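Long-range contacts in DNA polymerase beta (Leishmania infantum, PDB 4P4P), which is a family X DNA polymerase that extends DNA from deoxynucleoside triphosphates and probably serves base excision repair and other repair pathways: residues Phe116-Ile121 with Asp132-Leu137; Asp196-Leu201 with Asp273-Glu278; Met245-Leu250 with Tyr267-Val272. All coordinates share one frame; numbering follows the deposited sequence.

Contact 1 (Phe116-Ile121 with Asp132-Leu137); sequences FDREGI and DSIPSL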
loop_
_atom_site.group_PDB
_atom_site.type_symbol
_atom_site.label_atom_id
_atom_site.label_comp_id
_atom_site.label_asym_id
_atom_site.label_seq_id
_atom_site.Cartn_x
_atom_site.Cartn_y
_atom_site.Cartn_z
ATOM N N PHE A 116 26.801 -5.123 7.848
ATOM C CA PHE A 116 28.131 -4.549 7.848
ATOM C C PHE A 116 28.942 -5.065 9.048
ATOM O O PHE A 116 29.961 -5.741 8.874
ATOM C CB PHE A 116 28.034 -3.028 7.866
ATOM C CG PHE A 116 29.344 -2.338 7.639
ATOM C CD1 PHE A 116 30.182 -2.042 8.705
ATOM C CD2 PHE A 116 29.743 -1.986 6.358
ATOM C CE1 PHE A 116 31.394 -1.408 8.496
ATOM C CE2 PHE A 116 30.954 -1.355 6.141
ATOM C CZ PHE A 116 31.781 -1.064 7.211
ATOM N N ASP A 117 28.469 -4.780 10.261
ATOM C CA ASP A 117 29.194 -5.149 11.486
ATOM C C ASP A 117 29.410 -6.652 11.669
ATOM O O ASP A 117 30.549 -7.117 11.768
ATOM C CB ASP A 117 28.489 -4.571 12.714
ATOM C CG ASP A 117 28.487 -3.061 12.716
ATOM O OD1 ASP A 117 29.453 -2.480 12.180
ATOM O OD2 ASP A 117 27.529 -2.454 13.241
ATOM N N ARG A 118 28.319 -7.407 11.725
ATOM C CA ARG A 118 28.397 -8.837 11.998
ATOM C C ARG A 118 28.935 -9.634 10.813
ATOM O O ARG A 118 29.685 -10.596 10.988
ATOM C CB ARG A 118 27.021 -9.384 12.385
ATOM C CG ARG A 118 26.411 -8.759 13.630
ATOM C CD ARG A 118 24.908 -9.027 13.703
ATOM N NE ARG A 118 24.555 -10.360 13.209
ATOM C CZ ARG A 118 24.074 -10.610 11.991
ATOM N NH1 ARG A 118 23.880 -9.617 11.133
ATOM N NH2 ARG A 118 23.783 -11.854 11.631
ATOM N N GLU A 119 28.554 -9.243 9.605
ATOM C CA GLU A 119 28.832 -10.088 8.454
ATOM C C GLU A 119 29.926 -9.521 7.546
ATOM O O GLU A 119 30.467 -10.236 6.696
ATOM C CB GLU A 119 27.539 -10.340 7.675
ATOM C CG GLU A 119 26.366 -10.750 8.564
ATOM C CD GLU A 119 26.521 -12.151 9.137
ATOM O OE1 GLU A 119 27.327 -12.929 8.585
ATOM O OE2 GLU A 119 25.837 -12.476 10.136
ATOM N N GLY A 120 30.255 -8.244 7.731
ATOM C CA GLY A 120 31.296 -7.609 6.939
ATOM C C GLY A 120 30.863 -7.425 5.496
ATOM O O GLY A 120 31.668 -7.519 4.569
ATOM N N ILE A 121 29.578 -7.154 5.307
ATOM C CA ILE A 121 29.020 -6.976 3.971
ATOM C C ILE A 121 28.913 -5.506 3.607
ATOM O O ILE A 121 28.319 -4.724 4.348
ATOM C CB ILE A 121 27.650 -7.665 3.858
ATOM C CG1 ILE A 121 27.851 -9.183 3.928
ATOM C CG2 ILE A 121 26.928 -7.245 2.572
ATOM C CD1 ILE A 121 26.567 -9.970 3.968
ATOM N N ASP A 132 21.933 -16.891 1.656
ATOM C CA ASP A 132 21.568 -18.228 2.106
ATOM C C ASP A 132 22.377 -18.758 3.288
ATOM O O ASP A 132 21.971 -19.729 3.919
ATOM C CB ASP A 132 21.656 -19.226 0.952
ATOM C CG ASP A 132 20.604 -18.988 -0.103
ATOM O OD1 ASP A 132 19.712 -18.144 0.123
ATOM O OD2 ASP A 132 20.663 -19.651 -1.160
ATOM N N SER A 133 23.510 -18.134 3.591
ATOM C CA SER A 133 24.370 -18.642 4.659
ATOM C C SER A 133 24.340 -17.745 5.897
ATOM O O SER A 133 25.115 -17.939 6.840
ATOM C CB SER A 133 25.808 -18.842 4.161
ATOM O OG SER A 133 26.504 -17.608 4.084
ATOM N N ILE A 134 23.444 -16.761 5.879
ATOM C CA ILE A 134 23.174 -15.926 7.045
ATOM C C ILE A 134 21.801 -16.324 7.594
ATOM O O ILE A 134 20.773 -15.831 7.133
ATOM C CB ILE A 134 23.167 -14.431 6.675
ATOM C CG1 ILE A 134 24.506 -14.022 6.055
ATOM C CG2 ILE A 134 22.866 -13.573 7.884
ATOM C CD1 ILE A 134 24.500 -12.622 5.462
ATOM N N PRO A 135 21.782 -17.241 8.571
ATOM C CA PRO A 135 20.550 -17.841 9.102
ATOM C C PRO A 135 19.563 -16.850 9.732
ATOM O O PRO A 135 18.381 -17.176 9.832
ATOM C CB PRO A 135 21.072 -18.822 10.161
ATOM C CG PRO A 135 22.441 -19.169 9.694
ATOM C CD PRO A 135 22.986 -17.889 9.118
ATOM N N SER A 136 20.034 -15.669 10.119
ATOM C CA SER A 136 19.208 -14.688 10.821
ATOM C C SER A 136 18.337 -13.781 9.929
ATOM O O SER A 136 17.640 -12.898 10.439
ATOM C CB SER A 136 20.102 -13.786 11.665
ATOM O OG SER A 136 20.794 -12.862 10.839
ATOM N N LEU A 137 18.392 -13.957 8.614
ATOM C CA LEU A 137 17.596 -13.100 7.738
ATOM C C LEU A 137 16.123 -13.505 7.845
ATOM O O LEU A 137 15.809 -14.679 8.011
ATOM C CB LEU A 137 18.069 -13.204 6.284
ATOM C CG LEU A 137 19.524 -12.871 5.945
ATOM C CD1 LEU A 137 19.738 -12.978 4.442
ATOM C CD2 LEU A 137 19.889 -11.491 6.443
#
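Ile121 and Ile134 meet tip to tip: each reaches out along its longer branch until the two terminal methyls touch, Ile121 CD1 lying 3.7 Å from Ile134 CD1. In Ile134 the torsion chi1 of -58° sets CG1 anti to the carbonyl carbon, and chi2 of 171° straightens the branch, which carries CD1 across to the end of helix 109-119.

Glu119 meets the same isoleucine in another way. The two side chains slide past one another in opposite directions, so the carboxylate comes to lie beside the branch point of Ile134 instead of its tip. The oxygens divide the two branches between them, Glu119 OE1 standing 3.9 Å from Ile134 CG1 and Glu119 OE2 at the same range from Ile134 CG2. Both are plain van der Waals contacts, and the acid finds its charge partner on its own segment: Arg118 NH2 forms a salt bridge of 2.6 Å with Glu119 OE2. A bend at chi3 (37°) turns the arginine chain back toward Glu119. Its guanidinium brings Ile134 CG2 to its edge, near the plane, while Ser136 OG approaches NH2 of Arg118 obliquely, at 3.3 Å. An ion pair thus borders the aliphatic contact on its more exposed flank, whereas Ile121 and Ile134 are buried.

Around them, Ile121 also packs on helices 94-101 and 124-130, and Ile134 O accepts a hydrogen bond from Arg142 NH2 of helix 139-146. Gly120, with positive phi, takes the chain out of helix 109-119, and a type I beta turn from Ile134 to Leu137 leads toward the next helix. The end of helix 109-119 and the residues just after it meet the interhelical loop through an isoleucine pair flanked by Glu119 and Arg118, packing within the small helical fingers domain of the family X polymerases.

Contact 2 (Asp196-Leu201 with Asp273-Glu278); sequences DVDAIL and DIRLIE. With nucleotides of chain B.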
loop_
_atom_site.group_PDB
_atom_site.type_symbol
_atom_site.label_atom_id
_atom_site.label_comp_id
_atom_site.label_asym_id
_atom_site.label_seq_id
_atom_site.Cartn_x
_atom_site.Cartn_y
_atom_site.Cartn_z
ATOM N N ASP A 196 5.454 -0.853 -9.094
ATOM C CA ASP A 196 4.629 -1.944 -8.591
ATOM C C ASP A 196 3.175 -1.862 -9.028
ATOM O O ASP A 196 2.783 -0.963 -9.768
ATOM C CB ASP A 196 4.714 -2.063 -7.058
ATOM C CG ASP A 196 4.091 -0.870 -6.334
ATOM O OD1 ASP A 196 3.517 0.008 -7.012
ATOM O OD2 ASP A 196 4.169 -0.820 -5.086
ATOM N N VAL A 197 2.402 -2.850 -8.583
ATOM C CA VAL A 197 0.969 -2.921 -8.819
ATOM C C VAL A 197 0.281 -2.687 -7.485
ATOM O O VAL A 197 0.424 -3.474 -6.543
ATOM C CB VAL A 197 0.555 -4.281 -9.366
ATOM C CG1 VAL A 197 -0.942 -4.294 -9.634
ATOM C CG2 VAL A 197 1.348 -4.606 -10.636
ATOM N N ASP A 198 -0.456 -1.588 -7.403
ATOM C CA ASP A 198 -0.939 -1.098 -6.120
ATOM C C ASP A 198 -2.471 -1.067 -6.165
ATOM O O ASP A 198 -3.083 -0.169 -6.749
ATOM C CB ASP A 198 -0.246 0.249 -5.844
ATOM C CG ASP A 198 -1.055 1.199 -4.995
ATOM O OD1 ASP A 198 -1.884 0.758 -4.174
ATOM O OD2 ASP A 198 -0.815 2.417 -5.135
ATOM N N ALA A 199 -3.083 -2.086 -5.569
ATOM C CA ALA A 199 -4.511 -2.345 -5.759
ATOM C C ALA A 199 -5.382 -2.102 -4.529
ATOM O O ALA A 199 -4.987 -2.393 -3.401
ATOM C CB ALA A 199 -4.723 -3.770 -6.255
ATOM N N ILE A 200 -6.579 -1.576 -4.761
ATOM C CA ILE A 200 -7.578 -1.482 -3.706
ATOM C C ILE A 200 -8.695 -2.498 -3.927
ATOM O O ILE A 200 -9.287 -2.568 -4.999
ATOM C CB ILE A 200 -8.197 -0.070 -3.629
ATOM C CG1 ILE A 200 -7.166 0.939 -3.123
ATOM C CG2 ILE A 200 -9.411 -0.071 -2.719
ATOM C CD1 ILE A 200 -7.574 2.381 -3.381
ATOM N N LEU A 201 -8.964 -3.296 -2.905
ATOM C CA LEU A 201 -10.092 -4.212 -2.925
ATOM C C LEU A 201 -11.167 -3.645 -2.016
ATOM O O LEU A 201 -10.891 -3.285 -0.865
ATOM C CB LEU A 201 -9.661 -5.594 -2.427
ATOM C CG LEU A 201 -10.756 -6.653 -2.314
ATOM C CD1 LEU A 201 -11.295 -6.996 -3.682
ATOM C CD2 LEU A 201 -10.242 -7.899 -1.608
ATOM N N ASP A 273 0.824 -4.949 -4.244
ATOM C CA ASP A 273 0.211 -4.648 -2.963
ATOM C C ASP A 273 -1.297 -4.686 -3.143
ATOM O O ASP A 273 -1.823 -4.219 -4.148
ATOM C CB ASP A 273 0.636 -3.270 -2.449
ATOM C CG ASP A 273 2.074 -3.236 -1.972
ATOM O OD1 ASP A 273 2.703 -4.308 -1.863
ATOM O OD2 ASP A 273 2.573 -2.131 -1.683
ATOM N N ILE A 274 -1.995 -5.267 -2.179
ATOM C CA ILE A 274 -3.454 -5.240 -2.201
ATOM C C ILE A 274 -3.939 -4.793 -0.841
ATOM O O ILE A 274 -3.578 -5.387 0.192
ATOM C CB ILE A 274 -4.072 -6.616 -2.520
ATOM C CG1 ILE A 274 -3.466 -7.201 -3.796
ATOM C CG2 ILE A 274 -5.591 -6.499 -2.661
ATOM C CD1 ILE A 274 -3.831 -8.682 -4.031
ATOM N N ARG A 275 -4.748 -3.736 -0.839
ATOM C CA ARG A 275 -5.362 -3.264 0.397
ATOM C C ARG A 275 -6.888 -3.417 0.372
ATOM O O ARG A 275 -7.551 -3.043 -0.601
ATOM C CB ARG A 275 -4.949 -1.819 0.683
ATOM C CG ARG A 275 -3.458 -1.668 0.968
ATOM C CD ARG A 275 -3.071 -0.209 1.036
ATOM N NE ARG A 275 -1.650 0.009 1.308
ATOM C CZ ARG A 275 -0.706 0.049 0.370
ATOM N NH1 ARG A 275 -1.019 -0.134 -0.912
ATOM N NH2 ARG A 275 0.549 0.276 0.716
ATOM N N LEU A 276 -7.418 -3.996 1.445
ATOM C CA LEU A 276 -8.848 -4.189 1.635
ATOM C C LEU A 276 -9.417 -2.974 2.371
ATOM O O LEU A 276 -9.046 -2.719 3.511
ATOM C CB LEU A 276 -9.098 -5.453 2.468
ATOM C CG LEU A 276 -10.565 -5.689 2.845
ATOM C CD1 LEU A 276 -11.428 -5.794 1.591
ATOM C CD2 LEU A 276 -10.718 -6.929 3.699
ATOM N N ILE A 277 -10.330 -2.256 1.717
ATOM C CA ILE A 277 -10.810 -0.952 2.170
ATOM C C ILE A 277 -12.344 -0.915 2.235
ATOM O O ILE A 277 -13.017 -1.370 1.313
ATOM C CB ILE A 277 -10.330 0.157 1.196
ATOM C CG1 ILE A 277 -8.798 0.221 1.157
ATOM C CG2 ILE A 277 -10.935 1.511 1.569
ATOM C CD1 ILE A 277 -8.147 0.587 2.497
ATOM N N GLU A 278 -12.893 -0.394 3.332
ATOM C CA GLU A 278 -14.344 -0.269 3.493
ATOM C C GLU A 278 -14.923 0.657 2.418
ATOM O O GLU A 278 -14.276 1.618 2.003
ATOM C CB GLU A 278 -14.699 0.279 4.893
ATOM C CG GLU A 278 -14.262 -0.606 6.079
ATOM C CD GLU A 278 -15.206 -1.771 6.325
ATOM O OE1 GLU A 278 -16.344 -1.724 5.829
ATOM O OE2 GLU A 278 -14.809 -2.752 6.992
ATOM P P DT B 7 3.030 1.777 -2.925
ATOM O OP1 DT B 7 1.982 0.920 -2.336
ATOM O OP2 DT B 7 3.362 1.639 -4.364
ATOM O "O5'" DT B 7 2.675 3.326 -2.686
ATOM C "C5'" DT B 7 1.464 3.836 -3.228
ATOM C "C4'" DT B 7 1.101 5.145 -2.563
ATOM O "O4'" DT B 7 1.445 5.111 -1.157
ATOM C "C3'" DT B 7 1.861 6.357 -3.074
ATOM O "O3'" DT B 7 1.275 6.768 -4.295
ATOM C "C2'" DT B 7 1.604 7.352 -1.955
ATOM C "C1'" DT B 7 1.484 6.457 -0.721
ATOM N N1 DT B 7 2.636 6.624 0.178
ATOM C C2 DT B 7 2.429 7.309 1.340
ATOM O O2 DT B 7 1.342 7.757 1.639
ATOM N N3 DT B 7 3.542 7.432 2.127
ATOM C C4 DT B 7 4.810 6.946 1.861
ATOM O O4 DT B 7 5.744 7.126 2.635
ATOM C C5 DT B 7 4.962 6.241 0.613
ATOM C C7 DT B 7 6.301 5.681 0.205
ATOM C C6 DT B 7 3.877 6.119 -0.162
ATOM P P DC B 6 7.835 -1.072 -0.183
ATOM O OP1 DC B 6 7.639 -2.037 -1.285
ATOM O OP2 DC B 6 8.956 -0.112 -0.222
ATOM O "O5'" DC B 6 6.503 -0.198 0.023
ATOM C "C5'" DC B 6 5.215 -0.780 -0.198
ATOM C "C4'" DC B 6 4.128 0.261 -0.030
ATOM O "O4'" DC B 6 4.043 0.607 1.371
ATOM C "C3'" DC B 6 4.411 1.618 -0.670
ATOM O "O3'" DC B 6 4.390 1.562 -2.092
ATOM C "C2'" DC B 6 3.373 2.476 0.019
ATOM C "C1'" DC B 6 3.583 1.947 1.443
ATOM N N1 DC B 6 4.493 2.743 2.320
ATOM C C2 DC B 6 3.863 3.674 3.138
ATOM O O2 DC B 6 2.633 3.782 3.053
ATOM N N3 DC B 6 4.603 4.425 3.980
ATOM C C4 DC B 6 5.922 4.285 4.032
ATOM N N4 DC B 6 6.565 5.087 4.896
ATOM C C5 DC B 6 6.604 3.336 3.203
ATOM C C6 DC B 6 5.850 2.585 2.370
HETATM O O HOH W 1 -3.388 -0.565 -2.532
#
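With chi1 at 151°, the carboxylate of Asp198 swings away from its backbone N and toward Arg275, whose side chain runs extended from CG to NE (chi3 180°) to meet it. The two side chains cross obliquely, carboxylate and guanidinium planes 77° apart, in a salt bridge of 3.5 Å between Asp198 OD1 and Arg275 NH1. Water 1 tightens this join, donating to Asp198 OD1 and Ala199 O and accepting from Arg275 NH1.

The same arginine edge makes weak hydrogen bonds to OP1 of DT7 of chain B from NH1 and NH2. Asp273 OD2 comes within 3.2 Å of OP1 of DT7 of chain B, while its OD1 is paired with Arg271. Asp196 and Asp198, both magnesium ligands, approach DT7 too: Asp196 OD2 lies 2.7 Å from its OP2.

Underneath, parallel strands pair through five backbone bonds, from Asp273 N to Val197 O (2.8 Å) on to Ile277 N to Leu201 O. Ala199, Leu201, Ile274 and Leu276 line the face beneath the acids, where Leu201 CD2 meets Leu276 CD1 at 4.0 Å and helix 219-229 covers Ile274 and Leu276.

Three aspartates on neighbouring strands, gathered at the DNA phosphate, mark the nucleotidyltransferase palm of polymerase beta.

Contact 3 (Met245-Leu250 with Tyr267-Val272); sequences MGMGRL and YKARRV. With nucleotides of chain B.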
loop_
_atom_site.group_PDB
_atom_site.type_symbol
_atom_site.label_atom_id
_atom_site.label_comp_id
_atom_site.label_asym_id
_atom_site.label_seq_id
_atom_site.Cartn_x
_atom_site.Cartn_y
_atom_site.Cartn_z
ATOM N N MET A 245 1.329 -7.765 0.710
ATOM C CA MET A 245 2.470 -7.333 -0.111
ATOM C C MET A 245 3.215 -8.573 -0.597
ATOM O O MET A 245 3.614 -9.407 0.206
ATOM C CB MET A 245 3.427 -6.447 0.697
ATOM C CG MET A 245 2.788 -5.154 1.207
ATOM S SD MET A 245 3.972 -3.942 1.845
ATOM C CE MET A 245 4.715 -4.869 3.186
ATOM N N GLY A 246 3.402 -8.705 -1.905
ATOM C CA GLY A 246 4.138 -9.848 -2.421
ATOM C C GLY A 246 4.583 -9.706 -3.862
ATOM O O GLY A 246 4.753 -8.590 -4.369
ATOM N N MET A 247 4.781 -10.844 -4.521
ATOM C CA MET A 247 5.210 -10.862 -5.918
ATOM C C MET A 247 4.163 -11.539 -6.775
ATOM O O MET A 247 3.675 -12.627 -6.436
ATOM C CB MET A 247 6.544 -11.596 -6.084
ATOM C CG MET A 247 7.676 -11.076 -5.205
ATOM S SD MET A 247 8.183 -9.369 -5.542
ATOM C CE MET A 247 8.514 -9.405 -7.297
ATOM N N GLY A 248 3.809 -10.885 -7.877
ATOM C CA GLY A 248 2.815 -11.410 -8.787
ATOM C C GLY A 248 3.337 -11.409 -10.207
ATOM O O GLY A 248 4.030 -10.482 -10.626
ATOM N N ARG A 249 2.990 -12.449 -10.956
ATOM C CA ARG A 249 3.468 -12.596 -12.321
ATOM C C ARG A 249 2.312 -12.999 -13.227
ATOM O O ARG A 249 1.656 -14.005 -12.987
ATOM C CB ARG A 249 4.565 -13.671 -12.362
ATOM C CG ARG A 249 5.344 -13.728 -13.657
ATOM C CD ARG A 249 6.111 -15.047 -13.796
ATOM N NE ARG A 249 6.994 -15.344 -12.664
ATOM C CZ ARG A 249 8.282 -15.004 -12.614
ATOM N NH1 ARG A 249 8.832 -14.342 -13.619
ATOM N NH2 ARG A 249 9.026 -15.329 -11.564
ATOM N N LEU A 250 2.053 -12.219 -14.263
ATOM C CA LEU A 250 1.032 -12.605 -15.231
ATOM C C LEU A 250 1.390 -13.953 -15.862
ATOM O O LEU A 250 2.567 -14.251 -16.054
ATOM C CB LEU A 250 0.915 -11.549 -16.329
ATOM C CG LEU A 250 0.371 -10.177 -15.933
ATOM C CD1 LEU A 250 0.716 -9.148 -17.012
ATOM C CD2 LEU A 250 -1.133 -10.266 -15.721
ATOM N N TYR A 267 6.342 -13.375 -18.380
ATOM C CA TYR A 267 6.386 -12.068 -17.734
ATOM C C TYR A 267 7.323 -12.043 -16.532
ATOM O O TYR A 267 7.581 -13.074 -15.906
ATOM C CB TYR A 267 4.981 -11.624 -17.324
ATOM C CG TYR A 267 4.111 -11.269 -18.506
ATOM C CD1 TYR A 267 4.110 -9.983 -19.025
ATOM C CD2 TYR A 267 3.304 -12.231 -19.118
ATOM C CE1 TYR A 267 3.323 -9.655 -20.121
ATOM C CE2 TYR A 267 2.505 -11.912 -20.210
ATOM C CZ TYR A 267 2.522 -10.626 -20.705
ATOM O OH TYR A 267 1.741 -10.304 -21.787
ATOM N N LYS A 268 7.848 -10.862 -16.219
ATOM C CA LYS A 268 8.588 -10.686 -14.972
ATOM C C LYS A 268 7.643 -10.729 -13.768
ATOM O O LYS A 268 6.457 -10.418 -13.886
ATOM C CB LYS A 268 9.350 -9.360 -14.995
ATOM C CG LYS A 268 10.495 -9.354 -15.988
ATOM C CD LYS A 268 10.960 -7.948 -16.292
ATOM C CE LYS A 268 11.765 -7.905 -17.586
ATOM N NZ LYS A 268 12.190 -6.517 -17.898
ATOM N N ALA A 269 8.162 -11.137 -12.618
ATOM C CA ALA A 269 7.410 -11.014 -11.378
ATOM C C ALA A 269 7.436 -9.562 -10.941
ATOM O O ALA A 269 8.451 -8.878 -11.093
ATOM C CB ALA A 269 7.997 -11.892 -10.302
ATOM N N ARG A 270 6.327 -9.106 -10.374
ATOM C CA ARG A 270 6.155 -7.704 -10.029
ATOM C C ARG A 270 5.738 -7.572 -8.579
ATOM O O ARG A 270 5.029 -8.426 -8.045
ATOM C CB ARG A 270 5.069 -7.092 -10.913
ATOM C CG ARG A 270 5.272 -7.337 -12.413
ATOM C CD ARG A 270 6.605 -6.798 -12.855
ATOM N NE ARG A 270 6.638 -6.495 -14.277
ATOM C CZ ARG A 270 7.644 -5.863 -14.867
ATOM N NH1 ARG A 270 8.694 -5.481 -14.146
ATOM N NH2 ARG A 270 7.603 -5.613 -16.172
ATOM N N ARG A 271 6.174 -6.503 -7.933
ATOM C CA ARG A 271 5.644 -6.191 -6.616
ATOM C C ARG A 271 4.144 -5.902 -6.735
ATOM O O ARG A 271 3.725 -5.082 -7.550
ATOM C CB ARG A 271 6.387 -5.013 -6.000
ATOM C CG ARG A 271 7.737 -5.405 -5.399
ATOM C CD ARG A 271 7.550 -6.037 -4.011
ATOM N NE ARG A 271 7.144 -5.038 -3.031
ATOM C CZ ARG A 271 5.900 -4.890 -2.581
ATOM N NH1 ARG A 271 4.939 -5.696 -3.014
ATOM N NH2 ARG A 271 5.618 -3.945 -1.687
ATOM N N VAL A 272 3.348 -6.618 -5.946
ATOM C CA VAL A 272 1.910 -6.398 -5.871
ATOM C C VAL A 272 1.488 -6.079 -4.431
ATOM O O VAL A 272 1.785 -6.822 -3.506
ATOM C CB VAL A 272 1.115 -7.624 -6.383
ATOM C CG1 VAL A 272 -0.381 -7.376 -6.252
ATOM C CG2 VAL A 272 1.478 -7.930 -7.848
ATOM P P DC B 6 7.835 -1.072 -0.183
ATOM O OP1 DC B 6 7.639 -2.037 -1.285
ATOM O OP2 DC B 6 8.956 -0.112 -0.222
ATOM O "O5'" DC B 6 6.503 -0.198 0.023
ATOM C "C5'" DC B 6 5.215 -0.780 -0.198
ATOM C "C4'" DC B 6 4.128 0.261 -0.030
ATOM O "O4'" DC B 6 4.043 0.607 1.371
ATOM C "C3'" DC B 6 4.411 1.618 -0.670
ATOM O "O3'" DC B 6 4.390 1.562 -2.092
ATOM C "C2'" DC B 6 3.373 2.476 0.019
ATOM C "C1'" DC B 6 3.583 1.947 1.443
ATOM N N1 DC B 6 4.493 2.743 2.320
ATOM C C2 DC B 6 3.863 3.674 3.138
ATOM O O2 DC B 6 2.633 3.782 3.053
ATOM N N3 DC B 6 4.603 4.425 3.980
ATOM C C4 DC B 6 5.922 4.285 4.032
ATOM N N4 DC B 6 6.565 5.087 4.896
ATOM C C5 DC B 6 6.604 3.336 3.203
ATOM C C6 DC B 6 5.850 2.585 2.370
HETATM O O HOH W 2 3.873 -9.901 -14.517
HETATM O O HOH W 3 4.491 -15.511 -17.461
#
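Gly246 O is gripped by two donors of the partner strand. Val272 N reaches Gly246 O at 2.9 Å from above the carbonyl plane, while Arg271 NH1 arrives at 3.2 Å from the same oxygen within that plane, on a lone pair. Bends at chi2 (-80°) and chi3 fold the arginine back over its neighbour strand, and there Met247 crosses it at about a right angle, with SD 3.7 Å from Arg271 CD. Arg271 NH2 donates to OP1 of DC6 of chain B at 2.8 Å, while Arg271 NH1 also forms a salt bridge with Asp273 OD1.

Further along, Arg249 NH1 donates in plane to Tyr267 O at 2.9 Å, and Ala269 CB sits over one guanidinium face; Arg249 NE pairs with Glu234. Leu250 lies over one face of the Tyr267 ring, CD1 being 4.1 Å from the centroid and 13° off the normal. Waters 2 and 3 join the backbones there.

Gly248, whose N and O both bond to Arg270, lets Val272 CG2 come to 3.8 Å from Gly248 CA.

Bonds to Gly246 O and Asp273 hold the Arg271 guanidinium with NH2 directed at the phosphate, and its charge probably steadies the DNA backbone beside the palm's acidic site.

From the N terminus, contact 1 closes first: a short loop, chiefly helix 124-130, folded back within the fingers domain. Only afterwards does the chain enter the palm, where contact 2 closes a longer excursion from strand 193-203 to strand 270-277. Contact 3 is nested inside that excursion, pairing 243-248 with 270-277 and closing the 16-residue connection, without helix or strand, between Leu250 and Tyr267. The two therefore share strand 270-277, which lies between a parallel and an antiparallel neighbour in one mixed sheet, and they touch directly, Val197 N standing 2.8 Å from Arg271 O. Contact 1 stays apart, its nearest atoms about 15 Å from contact 3 and about 19 Å from contact 2.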